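Local structure of Dye type peroxidase A (Streptomyces lividans 1326, 6GZW) at residues Phe35-Ala38 against Ala39-Arg43; Ile130-Asp134 against Ala135-Phe139; Gly167-Ala170 against His171-Ala175; Ala193-Arg197 against Arg198-Pro202. The protein is a haem-containing dye-type peroxidase that probably uses hydrogen peroxide to oxidise dyes and other substrates. All coordinates share one frame; numbering follows the deposited sequence.

Interaction 1 (Phe35-Ala38 against Ala39-Arg43); sequences FDLA and AGAGR
Leu37 reaches across a tight turn to Ala41 with one branch of its isopropyl group: CD2 of Leu37 ends 4.0 Å from CB of Ala41. The torsion that brings it there sets CG anti to the carbonyl carbon of Leu37 (chi1 -70°). The other branch approaches polar backbone instead, CD1 of Leu37 coming within 4.1 Å of Ala41 O. The methyl of Ala41 points back at the strand end and rests 3.3 Å from Ala38 O, so this alanine packs against Leu37 and against the turn it closes.

That turn, Ala38 to Ala41, is of type II. Ala41 N donates to Ala38 O over 3.0 Å in a fairly straight bond (154°), the donor standing above the carbonyl plane. Gly40 occupies the third position with a positive phi of 93°, where a CB would jam against the preceding carbonyl oxygen. The turn ends strand 29-37 and leads to Gly42, the N-cap of helix 43-61.

A water donates to both Ala38 O, at 2.8 Å, and Ala41 O, at 2.7 Å. Ala38 O is thus gripped by an amide and a water, which implies that this surface turn is fixed mainly by backbone polarity, with one modest apolar contact beside it.

Interaction 2 (Ile130-Asp134 against Ala135-Phe139); sequences IGADD and ALVAF
Asp134 caps the first turn of the helix that follows it, and here the contact is tightest. Its OD2 accepts from Val137 N at 3.0 Å in a nearly straight bond (163°), using the anti lone pair. Leu136 N also lies 3.0 Å from Asp134 OD2, but the angle of 121° makes that bond weak. With CG anti to the backbone N (chi1 -178°), the carboxylate swings over the helix start, where OD2 also meets CG2 of Val137 at 3.6 Å. The backbone adds the regular helical bond from Ala138 N to Asp134 O, 2.9 Å long.

Towards the strand the fit is looser and without hydrogen bonds, made by methyl groups. Ala132 CB touches Val137 CG1 at 4.0 Å and Ala138 CB at 4.2 Å, while Ile130 CG2 lies against the carbonyl oxygen of Ala138, 3.8 Å from that O. Residues 130-132 of the strand and 135-139 of the helix run nearly antiparallel, a strand-to-helix return that lays the helix against the sheet of a ferredoxin-like half.

This looser side does not open to solvent, for every touching residue is buried. Beyond the carboxylate lies the second subunit, whose Ser165 N bonds to Asp134 OD1. One buried carboxylate therefore serves a helix start and the dimer interface together, and its several N-H donors, with the helix N-terminus, would be expected to favour the ionised form.

Interaction 3 (Gly167-Ala170 against His171-Ala175); sequences GATA and HPMTA
The imidazole of His171 stands obliquely beside the Ala170 carbonyl carbon, its ND1 3.8 Å from Ala170 C. A chi1 of 58° places CG of His171 between its own backbone N and carbonyl carbon, which holds the ring close to the preceding peptide. The second flat group is the peptide carbonyl of His171, approached by the Thr169 hydroxyl from above its plane, 55° out of it, and not along a lone pair.

That approach is the direct hydrogen bond between 167-170 and 171-175. Thr169 OG1 donates to His171 O over 2.7 Å, so a side chain closes the chain on itself two residues ahead. The same OG1 accepts from a water at 2.7 Å, and this water in turn accepts from Met173 N at 3.0 Å. Hydroxyl and water together span from Thr169 to Met173, while the thioether passes alongside, Met173 SD lying 4.3 Å from Thr169 CB. A valine in place of Thr169 would probably leave the His171 carbonyl without this donor and the water without its acceptor, setting the loop freer to move.

The segments belong to a long loop at the surface of the subunit. Arg164 of this loop packs on Thr169 and Met173. Asp76 of the second subunit touches the same two residues, Ala168 packs on Asp134 of that subunit, and the backbones of Gly167 and Ala168 hydrogen-bond to it, so the fold-back is part of the dimer interface. Along the chain the loop follows strand 153-162, an outermost strand of the sheet within this chain, and precedes helix 195-199.

Interaction 4 (Ala193-Arg197 against Arg198-Pro202); sequences ADFDR and RIFVP
Arg198 runs back along Asp194, one helical turn earlier, and meets it at almost every atom. CB of Arg198 starts 3.4 Å from Asp194 O, and CG comes closer, 3.2 Å from the same oxygen. The chain is extended from there, so CD of Arg198 continues past Asp194 O and delivers NE and CZ to the carboxylate, each 3.3 Å from Asp194 OD2, with NH2 at 3.5 Å. At the tip the two flat groups stack, their planes 17° apart, with Asp194 OD2 over the centre of the guanidinium face. This is a salt bridge of charges alone, since no N-H points at the oxygen. A water joins the outer ends, donating to Asp194 OD1 and accepting weakly from Arg198 NH1. A leucine in place of Arg198 would probably leave the Asp194 carboxylate without its opposing charge and this water without its second partner.

Asp194 is the N-cap of the short helix 195-199, though its side chain makes no capping bond; the helix lies against strand 300-310 of the C-terminal half, with the Arg198 side chain about 7 Å from the haem. On the inner side, Ile199 CG1 sits over one face of the Phe195 ring, 4.0 Å from its centroid and 20° off the normal, a CH-pi contact. CG2 of Ile199 lies over the Phe200 ring, which His18 also stacks on. The two phenylalanines meet obliquely, Phe195 CE2 being 3.9 Å from Phe200 CE2. Phe200 N donates to Asp196 O over 3.0 Å, and a second water bridges Arg197 O and Phe200 O where the helix ends.

Interactions 1 and 2 belong to the same sheet, at the ends of neighbouring strands 29-37 and 126-132, and each turns the chain into a helix. Interaction 1 does so at the surface with a water-bridged turn, whereas interaction 2 is wholly buried and relies on a carboxylate cap. Interactions 2 and 3 both touch the second subunit, but they differ in burial and chemistry: interaction 3, largely exposed, is held by a hydroxyl and a water. Interaction 4, partly buried in the C-terminal half and the one nearest the haem, combines charge on its outer side with aromatic packing within. None of the four touches another inside the chain.

Interaction 1 (Phe35-Ala38 against Ala39-Arg43)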
loop_
_atom_site.group_PDB
_atom_site.type_symbol
_atom_site.label_atom_id
_atom_site.label_comp_id
_atom_site.label_asym_id
_atom_site.label_seq_id
_atom_site.Cartn_x
_atom_site.Cartn_y
_atom_site.Cartn_z
ATOM N N PHE A 35 -1.633 -17.679 10.207
ATOM C CA PHE A 35 -0.547 -18.420 10.823
ATOM C C PHE A 35 -0.954 -19.885 10.992
ATOM O O PHE A 35 -2.142 -20.147 11.261
ATOM C CB PHE A 35 -0.222 -17.854 12.210
ATOM C CG PHE A 35 0.320 -16.462 12.205
ATOM C CD1 PHE A 35 -0.544 -15.377 12.239
ATOM C CD2 PHE A 35 1.690 -16.204 12.244
ATOM C CE1 PHE A 35 -0.090 -14.070 12.262
ATOM C CE2 PHE A 35 2.157 -14.877 12.265
ATOM C CZ PHE A 35 1.260 -13.812 12.265
ATOM N N ASP A 36 -0.005 -20.799 10.836
ATOM C CA ASP A 36 -0.178 -22.194 11.256
ATOM C C ASP A 36 0.647 -22.503 12.477
ATOM O O ASP A 36 1.819 -22.122 12.578
ATOM C CB ASP A 36 0.195 -23.173 10.148
ATOM C CG ASP A 36 -0.822 -23.186 9.019
ATOM O OD1 ASP A 36 -2.010 -22.941 9.277
ATOM O OD2 ASP A 36 -0.426 -23.495 7.877
ATOM N N LEU A 37 0.048 -23.197 13.425
ATOM C CA LEU A 37 0.797 -23.615 14.609
ATOM C C LEU A 37 1.968 -24.522 14.237
ATOM O O LEU A 37 1.861 -25.372 13.355
ATOM C CB LEU A 37 -0.144 -24.324 15.594
ATOM C CG LEU A 37 -1.174 -23.427 16.280
ATOM C CD1 LEU A 37 -2.194 -24.301 16.977
ATOM C CD2 LEU A 37 -0.551 -22.502 17.276
ATOM N N ALA A 38 3.092 -24.279 14.896
ATOM C CA ALA A 38 4.283 -25.062 14.701
ATOM C C ALA A 38 4.149 -26.417 15.401
ATOM O O ALA A 38 3.342 -26.590 16.315
ATOM C CB ALA A 38 5.479 -24.304 15.265
ATOM N N ALA A 39 4.983 -27.352 14.978
ATOM C CA ALA A 39 5.191 -28.581 15.731
ATOM C C ALA A 39 5.585 -28.223 17.173
ATOM O O ALA A 39 6.458 -27.383 17.415
ATOM C CB ALA A 39 6.265 -29.426 15.059
ATOM N N GLY A 40 4.906 -28.826 18.132
ATOM C CA GLY A 40 5.171 -28.541 19.540
ATOM C C GLY A 40 4.300 -27.451 20.130
ATOM O O GLY A 40 4.373 -27.202 21.329
ATOM N N ALA A 41 3.453 -26.821 19.309
ATOM C CA ALA A 41 2.512 -25.817 19.778
ATOM C C ALA A 41 1.129 -26.455 19.836
ATOM O O ALA A 41 0.545 -26.797 18.798
ATOM C CB ALA A 41 2.502 -24.602 18.847
ATOM N N GLY A 42 0.642 -26.638 21.050
ATOM C CA GLY A 42 -0.712 -27.098 21.314
ATOM C C GLY A 42 -1.505 -26.031 22.038
ATOM O O GLY A 42 -1.278 -24.833 21.859
ATOM N N ARG A 43 -2.464 -26.452 22.858
ATOM C CA ARG A 43 -3.392 -25.501 23.481
ATOM C C ARG A 43 -2.689 -24.458 24.331
ATOM O O ARG A 43 -2.977 -23.271 24.238
ATOM C CB ARG A 43 -4.425 -26.231 24.351
ATOM C CG ARG A 43 -5.481 -25.298 24.943
ATOM C CD ARG A 43 -6.526 -26.040 25.754
ATOM N NE ARG A 43 -5.962 -26.661 26.959
HETATM O O HOH W 1 0.822 -27.839 16.324
#

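Interaction 2 (Ile130-Asp134 against Ala135-Phe139)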
loop_
_atom_site.group_PDB
_atom_site.type_symbol
_atom_site.label_atom_id
_atom_site.label_comp_id
_atom_site.label_asym_id
_atom_site.label_seq_id
_atom_site.Cartn_x
_atom_site.Cartn_y
_atom_site.Cartn_z
ATOM N N ILE A 130 -5.140 -6.585 10.398
ATOM C CA ILE A 130 -4.583 -5.333 10.853
ATOM C C ILE A 130 -5.005 -4.237 9.883
ATOM O O ILE A 130 -4.882 -4.413 8.672
ATOM C CB ILE A 130 -3.055 -5.428 10.909
ATOM C CG1 ILE A 130 -2.706 -6.434 12.006
ATOM C CG2 ILE A 130 -2.423 -4.054 11.182
ATOM C CD1 ILE A 130 -1.320 -6.929 11.938
ATOM N N GLY A 131 -5.493 -3.124 10.416
ATOM C CA GLY A 131 -5.800 -1.941 9.637
ATOM C C GLY A 131 -5.532 -0.640 10.351
ATOM O O GLY A 131 -5.591 -0.578 11.582
ATOM N N ALA A 132 -5.164 0.380 9.581
ATOM C CA ALA A 132 -4.942 1.717 10.083
ATOM C C ALA A 132 -4.943 2.694 8.939
ATOM O O ALA A 132 -4.854 2.295 7.768
ATOM C CB ALA A 132 -3.603 1.797 10.847
ATOM N N ASP A 133 -4.997 3.967 9.266
ATOM C CA ASP A 133 -4.936 5.011 8.236
ATOM C C ASP A 133 -3.530 5.517 7.925
ATOM O O ASP A 133 -3.387 6.368 7.045
ATOM C CB ASP A 133 -5.849 6.158 8.662
ATOM C CG ASP A 133 -7.322 5.817 8.508
ATOM O OD1 ASP A 133 -7.712 5.191 7.479
ATOM O OD2 ASP A 133 -8.105 6.203 9.394
ATOM N N ASP A 134 -2.531 5.049 8.669
ATOM C CA ASP A 134 -1.121 5.312 8.366
ATOM C C ASP A 134 -0.395 4.004 8.080
ATOM O O ASP A 134 -0.515 3.022 8.823
ATOM C CB ASP A 134 -0.439 6.044 9.519
ATOM C CG ASP A 134 0.984 6.361 9.200
ATOM O OD1 ASP A 134 1.159 7.310 8.430
ATOM O OD2 ASP A 134 1.919 5.660 9.681
ATOM N N ALA A 135 0.420 4.002 7.032
ATOM C CA ALA A 135 1.086 2.777 6.589
ATOM C C ALA A 135 2.213 2.346 7.533
ATOM O O ALA A 135 2.499 1.164 7.623
ATOM C CB ALA A 135 1.607 2.908 5.144
ATOM N N LEU A 136 2.896 3.292 8.171
ATOM C CA LEU A 136 3.941 2.937 9.137
ATOM C C LEU A 136 3.331 2.333 10.388
ATOM O O LEU A 136 3.798 1.285 10.870
ATOM C CB LEU A 136 4.855 4.121 9.488
ATOM C CG LEU A 136 5.589 4.782 8.310
ATOM C CD1 LEU A 136 6.612 5.773 8.841
ATOM C CD2 LEU A 136 6.221 3.769 7.369
ATOM N N VAL A 137 2.246 2.943 10.873
ATOM C CA VAL A 137 1.491 2.353 11.989
ATOM C C VAL A 137 1.046 0.952 11.633
ATOM O O VAL A 137 1.178 0.013 12.427
ATOM C CB VAL A 137 0.272 3.233 12.394
ATOM C CG1 VAL A 137 -0.608 2.523 13.403
ATOM C CG2 VAL A 137 0.743 4.581 12.928
ATOM N N ALA A 138 0.482 0.774 10.432
ATOM C CA ALA A 138 0.030 -0.531 10.064
ATOM C C ALA A 138 1.161 -1.568 9.976
ATOM O O ALA A 138 1.027 -2.686 10.457
ATOM C CB ALA A 138 -0.716 -0.469 8.734
ATOM N N PHE A 139 2.249 -1.198 9.314
ATOM C CA PHE A 139 3.374 -2.124 9.151
ATOM C C PHE A 139 3.972 -2.517 10.510
ATOM O O PHE A 139 4.228 -3.687 10.800
ATOM C CB PHE A 139 4.476 -1.559 8.288
ATOM C CG PHE A 139 5.594 -2.539 8.092
ATOM C CD1 PHE A 139 5.475 -3.561 7.168
ATOM C CD2 PHE A 139 6.708 -2.530 8.935
ATOM C CE1 PHE A 139 6.446 -4.551 7.052
ATOM C CE2 PHE A 139 7.675 -3.512 8.823
ATOM C CZ PHE A 139 7.577 -4.507 7.871
#

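Interaction 3 (Gly167-Ala170 against His171-Ala175)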
loop_
_atom_site.group_PDB
_atom_site.type_symbol
_atom_site.label_atom_id
_atom_site.label_comp_id
_atom_site.label_asym_id
_atom_site.label_seq_id
_atom_site.Cartn_x
_atom_site.Cartn_y
_atom_site.Cartn_z
ATOM N N GLY A 167 -9.808 12.387 4.175
ATOM C CA GLY A 167 -9.506 13.685 3.560
ATOM C C GLY A 167 -9.345 13.706 2.045
ATOM O O GLY A 167 -9.210 14.770 1.463
ATOM N N ALA A 168 -9.348 12.529 1.410
ATOM C CA ALA A 168 -9.242 12.461 -0.056
ATOM C C ALA A 168 -10.444 13.120 -0.757
ATOM O O ALA A 168 -10.278 13.719 -1.811
ATOM C CB ALA A 168 -9.084 11.032 -0.508
ATOM N N THR A 169 -11.631 12.972 -0.167
ATOM C CA THR A 169 -12.846 13.644 -0.670
ATOM C C THR A 169 -13.158 14.910 0.145
ATOM O O THR A 169 -12.763 15.025 1.314
ATOM C CB THR A 169 -14.046 12.691 -0.630
ATOM O OG1 THR A 169 -14.280 12.265 0.709
ATOM C CG2 THR A 169 -13.778 11.479 -1.509
ATOM N N ALA A 170 -13.889 15.834 -0.479
ATOM C CA ALA A 170 -14.203 17.127 0.151
ATOM C C ALA A 170 -15.139 16.979 1.353
ATOM O O ALA A 170 -15.176 17.854 2.223
ATOM C CB ALA A 170 -14.765 18.106 -0.874
ATOM N N HIS A 171 -15.904 15.889 1.391
ATOM C CA HIS A 171 -16.644 15.445 2.594
ATOM C C HIS A 171 -16.764 13.908 2.579
ATOM O O HIS A 171 -16.600 13.315 1.509
ATOM C CB HIS A 171 -18.050 16.071 2.601
ATOM C CG HIS A 171 -18.858 15.724 1.387
ATOM N ND1 HIS A 171 -18.771 16.433 0.202
ATOM C CD2 HIS A 171 -19.755 14.732 1.170
ATOM C CE1 HIS A 171 -19.587 15.896 -0.690
ATOM N NE2 HIS A 171 -20.201 14.867 -0.125
ATOM N N PRO A 172 -17.058 13.269 3.738
ATOM C CA PRO A 172 -17.144 11.804 3.845
ATOM C C PRO A 172 -18.140 11.189 2.856
ATOM O O PRO A 172 -19.279 11.650 2.765
ATOM C CB PRO A 172 -17.597 11.584 5.289
ATOM C CG PRO A 172 -17.016 12.745 6.022
ATOM C CD PRO A 172 -17.168 13.893 5.074
ATOM N N MET A 173 -17.684 10.183 2.108
ATOM C CA MET A 173 -18.470 9.543 1.042
ATOM C C MET A 173 -18.240 8.041 1.076
ATOM O O MET A 173 -17.192 7.572 1.529
ATOM C CB MET A 173 -18.055 10.060 -0.345
ATOM C CG MET A 173 -18.543 11.465 -0.671
ATOM S SD MET A 173 -17.980 12.107 -2.245
ATOM C CE MET A 173 -19.214 11.367 -3.326
ATOM N N THR A 174 -19.198 7.281 0.556
ATOM C CA THR A 174 -19.005 5.841 0.389
ATOM C C THR A 174 -17.751 5.539 -0.453
ATOM O O THR A 174 -17.458 6.242 -1.393
ATOM C CB THR A 174 -20.244 5.203 -0.261
ATOM O OG1 THR A 174 -21.409 5.569 0.503
ATOM C CG2 THR A 174 -20.129 3.693 -0.320
ATOM N N ALA A 175 -17.062 4.471 -0.086
ATOM C CA ALA A 175 -15.836 4.029 -0.757
ATOM C C ALA A 175 -16.077 3.615 -2.213
ATOM O O ALA A 175 -17.199 3.369 -2.618
ATOM C CB ALA A 175 -15.256 2.857 0.021
HETATM O O HOH W 2 -14.797 9.711 1.565
#

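Interaction 4 (Ala193-Arg197 against Arg198-Pro202)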
loop_
_atom_site.group_PDB
_atom_site.type_symbol
_atom_site.label_atom_id
_atom_site.label_comp_id
_atom_site.label_asym_id
_atom_site.label_seq_id
_atom_site.Cartn_x
_atom_site.Cartn_y
_atom_site.Cartn_z
ATOM N N ALA A 193 -32.542 -2.616 13.110
ATOM C CA ALA A 193 -33.205 -3.549 14.083
ATOM C C ALA A 193 -32.717 -5.006 14.105
ATOM O O ALA A 193 -32.713 -5.678 15.164
ATOM C CB ALA A 193 -34.719 -3.521 13.916
ATOM N N ASP A 194 -32.284 -5.476 12.938
ATOM C CA ASP A 194 -31.865 -6.860 12.773
ATOM C C ASP A 194 -30.326 -6.950 12.756
ATOM O O ASP A 194 -29.787 -8.027 12.519
ATOM C CB ASP A 194 -32.477 -7.458 11.492
ATOM C CG ASP A 194 -32.398 -6.525 10.298
ATOM O OD1 ASP A 194 -31.765 -5.418 10.378
ATOM O OD2 ASP A 194 -33.011 -6.878 9.263
ATOM N N PHE A 195 -29.641 -5.845 13.057
ATOM C CA PHE A 195 -28.171 -5.824 12.946
ATOM C C PHE A 195 -27.470 -6.858 13.829
ATOM O O PHE A 195 -26.745 -7.705 13.333
ATOM C CB PHE A 195 -27.594 -4.450 13.240
ATOM C CG PHE A 195 -26.115 -4.387 13.042
ATOM C CD1 PHE A 195 -25.590 -4.272 11.768
ATOM C CD2 PHE A 195 -25.254 -4.514 14.110
ATOM C CE1 PHE A 195 -24.229 -4.219 11.557
ATOM C CE2 PHE A 195 -23.881 -4.472 13.898
ATOM C CZ PHE A 195 -23.371 -4.330 12.624
ATOM N N ASP A 196 -27.686 -6.796 15.140
ATOM C CA ASP A 196 -27.053 -7.750 16.057
ATOM C C ASP A 196 -27.356 -9.196 15.700
ATOM O O ASP A 196 -26.460 -10.046 15.668
ATOM C CB ASP A 196 -27.499 -7.507 17.506
ATOM C CG ASP A 196 -26.820 -6.317 18.155
ATOM O OD1 ASP A 196 -26.381 -5.363 17.463
ATOM O OD2 ASP A 196 -26.722 -6.344 19.396
ATOM N N ARG A 197 -28.625 -9.497 15.423
ATOM C CA ARG A 197 -28.979 -10.838 15.005
ATOM C C ARG A 197 -28.209 -11.276 13.744
ATOM O O ARG A 197 -27.795 -12.443 13.645
ATOM C CB ARG A 197 -30.505 -11.011 14.776
ATOM C CG ARG A 197 -30.869 -12.434 14.344
ATOM C CD ARG A 197 -32.353 -12.774 14.344
ATOM N NE ARG A 197 -33.139 -11.947 13.426
ATOM C CZ ARG A 197 -33.801 -10.830 13.746
ATOM N NH1 ARG A 197 -33.788 -10.318 14.977
ATOM N NH2 ARG A 197 -34.487 -10.199 12.804
ATOM N N ARG A 198 -28.040 -10.361 12.790
ATOM C CA ARG A 198 -27.418 -10.731 11.504
ATOM C C ARG A 198 -25.919 -11.017 11.634
ATOM O O ARG A 198 -25.406 -11.913 10.970
ATOM C CB ARG A 198 -27.630 -9.639 10.474
ATOM C CG ARG A 198 -29.020 -9.595 9.876
ATOM C CD ARG A 198 -29.267 -8.280 9.186
ATOM N NE ARG A 198 -30.299 -8.423 8.158
ATOM C CZ ARG A 198 -30.554 -7.525 7.215
ATOM N NH1 ARG A 198 -29.921 -6.370 7.161
ATOM N NH2 ARG A 198 -31.469 -7.795 6.302
ATOM N N ILE A 199 -25.260 -10.271 12.509
ATOM C CA ILE A 199 -23.813 -10.145 12.495
ATOM C C ILE A 199 -23.121 -10.839 13.678
ATOM O O ILE A 199 -22.025 -11.347 13.496
ATOM C CB ILE A 199 -23.444 -8.652 12.422
ATOM C CG1 ILE A 199 -24.121 -7.964 11.208
ATOM C CG2 ILE A 199 -21.924 -8.436 12.364
ATOM C CD1 ILE A 199 -23.971 -8.710 9.905
ATOM N N PHE A 200 -23.746 -10.900 14.860
ATOM C CA PHE A 200 -23.053 -11.421 16.052
ATOM C C PHE A 200 -23.725 -12.630 16.678
ATOM O O PHE A 200 -24.967 -12.733 16.717
ATOM C CB PHE A 200 -22.935 -10.333 17.111
ATOM C CG PHE A 200 -22.039 -9.187 16.717
ATOM C CD1 PHE A 200 -20.668 -9.371 16.567
ATOM C CD2 PHE A 200 -22.553 -7.902 16.553
ATOM C CE1 PHE A 200 -19.839 -8.304 16.209
ATOM C CE2 PHE A 200 -21.737 -6.843 16.194
ATOM C CZ PHE A 200 -20.373 -7.036 16.035
ATOM N N VAL A 201 -22.889 -13.537 17.174
ATOM C CA VAL A 201 -23.337 -14.671 17.961
ATOM C C VAL A 201 -23.893 -14.061 19.252
ATOM O O VAL A 201 -23.293 -13.137 19.796
ATOM C CB VAL A 201 -22.169 -15.649 18.266
ATOM C CG1 VAL A 201 -22.595 -16.788 19.203
ATOM C CG2 VAL A 201 -21.629 -16.281 16.993
ATOM N N PRO A 202 -25.075 -14.525 19.723
ATOM C CA PRO A 202 -25.685 -13.915 20.916
ATOM C C PRO A 202 -24.889 -14.106 22.229
ATOM O O PRO A 202 -24.010 -14.973 22.293
ATOM C CB PRO A 202 -27.069 -14.597 21.017
ATOM C CG PRO A 202 -27.069 -15.720 20.064
ATOM C CD PRO A 202 -25.933 -15.545 19.098
HETATM O O HOH W 3 -29.130 -4.709 9.642
HETATM O O HOH W 4 -27.315 -13.747 15.956
#